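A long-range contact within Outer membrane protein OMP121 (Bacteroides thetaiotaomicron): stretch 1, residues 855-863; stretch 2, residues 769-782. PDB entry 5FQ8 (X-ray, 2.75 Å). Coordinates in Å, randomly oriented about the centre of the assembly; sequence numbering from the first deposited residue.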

# COMPACT_ATOMS: atom_id res chain seq x y z
N ILE B 855 14.55 -51.75 15.15
CA ILE B 855 14.69 -51.29 16.52
C ILE B 855 15.93 -50.43 16.60
O ILE B 855 17.02 -50.87 16.26
CB ILE B 855 14.75 -52.46 17.51
CG1 ILE B 855 13.37 -53.08 17.68
CG2 ILE B 855 15.26 -51.98 18.84
CD1 ILE B 855 13.31 -54.23 18.62
N VAL B 856 15.75 -49.18 17.01
CA VAL B 856 16.86 -48.25 17.19
C VAL B 856 17.94 -48.95 18.00
O VAL B 856 17.65 -49.49 19.07
CB VAL B 856 16.39 -46.96 17.89
CG1 VAL B 856 17.56 -46.07 18.20
CG2 VAL B 856 15.41 -46.24 17.01
N PRO B 857 19.17 -49.01 17.51
CA PRO B 857 20.21 -49.70 18.26
C PRO B 857 20.51 -49.00 19.57
O PRO B 857 20.58 -47.77 19.63
CB PRO B 857 21.41 -49.67 17.30
CG PRO B 857 20.80 -49.62 15.97
CD PRO B 857 19.62 -48.70 16.15
N ASN B 858 20.66 -49.81 20.63
CA ASN B 858 20.97 -49.36 21.98
C ASN B 858 19.78 -48.73 22.68
O ASN B 858 19.96 -47.90 23.57
CB ASN B 858 22.13 -48.36 21.98
CG ASN B 858 23.39 -48.94 22.55
OD1 ASN B 858 23.61 -50.15 22.48
ND2 ASN B 858 24.23 -48.08 23.12
N SER B 859 18.58 -49.13 22.32
CA SER B 859 17.40 -48.44 22.79
C SER B 859 16.92 -48.99 24.12
O SER B 859 16.99 -50.19 24.38
CB SER B 859 16.28 -48.54 21.76
OG SER B 859 16.10 -49.87 21.32
N VAL B 860 16.42 -48.11 24.98
CA VAL B 860 15.79 -48.49 26.22
C VAL B 860 14.39 -47.91 26.24
O VAL B 860 14.00 -47.14 25.38
CB VAL B 860 16.57 -48.01 27.45
CG1 VAL B 860 17.99 -48.48 27.35
CG2 VAL B 860 16.52 -46.51 27.52
N ASN B 861 13.62 -48.31 27.25
CA ASN B 861 12.37 -47.66 27.59
C ASN B 861 12.52 -47.11 28.99
O ASN B 861 13.13 -47.75 29.84
CB ASN B 861 11.19 -48.61 27.50
CG ASN B 861 10.97 -49.12 26.10
OD1 ASN B 861 11.50 -48.56 25.16
ND2 ASN B 861 10.19 -50.16 25.96
N LYS B 862 12.01 -45.92 29.22
CA LYS B 862 12.04 -45.30 30.54
C LYS B 862 10.73 -45.63 31.23
O LYS B 862 9.67 -45.17 30.83
CB LYS B 862 12.23 -43.79 30.40
CG LYS B 862 12.56 -43.08 31.68
CD LYS B 862 12.51 -41.59 31.42
CE LYS B 862 12.94 -40.81 32.62
NZ LYS B 862 13.11 -39.39 32.29
N ILE B 863 10.82 -46.46 32.27
CA ILE B 863 9.65 -46.90 33.02
C ILE B 863 9.44 -45.93 34.17
O ILE B 863 10.22 -45.89 35.12
CB ILE B 863 9.83 -48.34 33.52
CG1 ILE B 863 10.01 -49.27 32.33
CG2 ILE B 863 8.64 -48.75 34.32
CD1 ILE B 863 8.92 -49.17 31.34
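Stretch 2, residues 769-782: AERDPQGRIVVNSS

Stretch 2 lies alongside stretch 1 as a parallel partner, the two chains running in the same direction with Ser859 paired to Ile777 (CA to CA 4.9 Å) and Val860 to Val778 (CA to CA 5.0 Å). Both backbones are extended here. Stretch 1 enters its strand at Ser859 from a type II turn spanning Val856 to Ser859, and stretch 2 reaches the pairing through a type I turn from Asp772 to Gly775.

Three backbone hydrogen bonds join the chains, in the alternating pattern expected of parallel strands. The amide of Ile777 donates to the carbonyl of Asn858 (N to O 3.2 Å), with a somewhat bent angle of 141°. The next two are straighter: Val860 N donates to Ile777 O at 2.9 Å, and Val779 N to Val860 O at 3.0 Å. Val860 thus uses both its backbone groups on stretch 2, and Ile777 both of its own on stretch 1. Ile777 O also receives a CA-H...O contact from Ser859 CA at 3.3 Å. Beyond Val779 a water continues the ladder, donating to Val779 O (2.8 Å from the water oxygen) and accepting from Lys862 N (2.9 Å), so that both groups are satisfied without direct contact. On its other edge, Val778 donates its amide to Glu770 O within stretch 2 (N to O 2.8 Å).

Side chains fill both faces of the pairing. On the face of Val860 and Val778, Val860 CG2 meets Val778 CG2 at 3.9 Å, and Val778 CG1 lies 3.8 Å from Lys862 CB. Val860 CG1 covers one face of the Arg776 guanidinium, whose charge is met within stretch 2 by a salt bridge from Arg776 NE to Asp772 OD2 (2.8 Å); Asp772 OD1 accepts from Arg776 N at 2.7 Å. Lys862, with all four chi angles t, reaches out fully extended to form a salt bridge with Glu770, Lys862 NZ to Glu770 OE2 at 2.5 Å, the one charged link between the stretches; NZ is also hydrogen-bonded elsewhere in the structure.

On the face of Ser859 and Ile777, Ser859 OG donates back to Val856 O at 2.8 Å, tying the strand to the turn before it, while Ser859 CB rests 3.7 Å from Val779 CG2. Val856 points toward stretch 2 and packs its CG1 against Ile777 CG2 at 3.7 Å, extending the apolar contact beyond the paired residues. Together the stretches bury 648 Å², counting both sides, with Val860 contributing the largest share.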

# COMPACT_ATOMS: atom_id res chain seq x y z
N ALA B 769 17.82 -36.42 21.66
CA ALA B 769 16.99 -37.41 22.32
C ALA B 769 17.48 -37.69 23.73
O ALA B 769 18.62 -37.41 24.09
CB ALA B 769 16.94 -38.70 21.53
N GLU B 770 16.57 -38.21 24.55
CA GLU B 770 16.89 -38.54 25.92
C GLU B 770 17.76 -39.79 25.99
O GLU B 770 17.64 -40.70 25.17
CB GLU B 770 15.59 -38.75 26.71
CG GLU B 770 15.79 -38.98 28.20
CD GLU B 770 14.52 -39.31 28.94
OE1 GLU B 770 13.51 -39.65 28.30
OE2 GLU B 770 14.53 -39.21 30.18
N ARG B 771 18.66 -39.81 26.97
CA ARG B 771 19.54 -40.95 27.19
C ARG B 771 19.44 -41.39 28.64
O ARG B 771 19.17 -40.58 29.53
CB ARG B 771 21.00 -40.62 26.87
CG ARG B 771 21.26 -40.03 25.50
CD ARG B 771 21.60 -41.09 24.48
NE ARG B 771 21.73 -40.51 23.14
CZ ARG B 771 22.27 -41.13 22.10
NH1 ARG B 771 22.76 -42.35 22.21
NH2 ARG B 771 22.34 -40.51 20.94
N ASP B 772 19.65 -42.67 28.88
CA ASP B 772 19.68 -43.17 30.24
C ASP B 772 21.03 -42.84 30.85
O ASP B 772 21.94 -42.41 30.15
CB ASP B 772 19.34 -44.66 30.26
CG ASP B 772 20.40 -45.53 29.64
OD1 ASP B 772 21.49 -45.04 29.30
OD2 ASP B 772 20.14 -46.74 29.51
N PRO B 773 21.22 -43.00 32.16
CA PRO B 773 22.49 -42.56 32.76
C PRO B 773 23.68 -43.28 32.20
O PRO B 773 24.81 -42.91 32.52
CB PRO B 773 22.31 -42.88 34.25
CG PRO B 773 20.85 -42.91 34.46
CD PRO B 773 20.29 -43.48 33.19
N GLN B 774 23.45 -44.26 31.34
CA GLN B 774 24.48 -45.18 30.88
C GLN B 774 24.68 -45.07 29.37
O GLN B 774 25.38 -45.90 28.79
CB GLN B 774 24.07 -46.59 31.30
CG GLN B 774 25.13 -47.66 31.25
CD GLN B 774 24.62 -48.84 30.47
OE1 GLN B 774 23.81 -48.67 29.55
NE2 GLN B 774 25.06 -50.03 30.83
N GLY B 775 24.08 -44.08 28.73
CA GLY B 775 24.37 -43.75 27.35
C GLY B 775 23.31 -44.16 26.37
O GLY B 775 23.32 -43.68 25.23
N ARG B 776 22.39 -45.03 26.75
CA ARG B 776 21.48 -45.60 25.77
C ARG B 776 20.32 -44.66 25.46
O ARG B 776 19.92 -43.83 26.28
CB ARG B 776 20.99 -46.96 26.26
CG ARG B 776 22.12 -47.99 26.42
CD ARG B 776 21.69 -49.25 27.18
NE ARG B 776 21.51 -48.98 28.60
CZ ARG B 776 20.92 -49.82 29.46
NH1 ARG B 776 20.45 -50.98 29.03
NH2 ARG B 776 20.80 -49.49 30.74
N ILE B 777 19.80 -44.79 24.25
CA ILE B 777 18.81 -43.86 23.72
C ILE B 777 17.43 -44.27 24.21
O ILE B 777 17.04 -45.43 24.09
CB ILE B 777 18.87 -43.83 22.18
CG1 ILE B 777 17.88 -42.84 21.62
CG2 ILE B 777 18.57 -45.16 21.61
CD1 ILE B 777 18.54 -41.59 21.26
N VAL B 778 16.70 -43.32 24.77
CA VAL B 778 15.36 -43.62 25.23
C VAL B 778 14.41 -43.53 24.05
O VAL B 778 14.45 -42.57 23.29
CB VAL B 778 14.93 -42.67 26.35
CG1 VAL B 778 13.59 -43.09 26.88
CG2 VAL B 778 15.95 -42.65 27.45
N VAL B 779 13.55 -44.52 23.90
CA VAL B 779 12.53 -44.49 22.88
C VAL B 779 11.18 -44.80 23.51
O VAL B 779 11.09 -45.24 24.65
CB VAL B 779 12.83 -45.47 21.74
CG1 VAL B 779 14.06 -45.02 20.99
CG2 VAL B 779 13.03 -46.82 22.31
N ASN B 780 10.14 -44.57 22.72
CA ASN B 780 8.77 -44.67 23.18
C ASN B 780 8.33 -46.11 23.14
O ASN B 780 8.53 -46.79 22.13
CB ASN B 780 7.88 -43.80 22.30
CG ASN B 780 6.40 -43.98 22.57
OD1 ASN B 780 5.80 -44.96 22.13
ND2 ASN B 780 5.80 -43.02 23.25
N SER B 781 7.72 -46.57 24.23
CA SER B 781 7.38 -47.97 24.37
C SER B 781 6.48 -48.46 23.24
O SER B 781 6.51 -49.64 22.89
CB SER B 781 6.70 -48.19 25.71
OG SER B 781 7.24 -47.32 26.68
N SER B 782 5.69 -47.57 22.66
CA SER B 782 4.66 -48.00 21.73
C SER B 782 5.01 -47.75 20.28
O SER B 782 4.67 -48.57 19.42
CB SER B 782 3.34 -47.31 22.06
OG SER B 782 2.28 -47.85 21.29
O HOH W 1 10.18 -44.87 27.22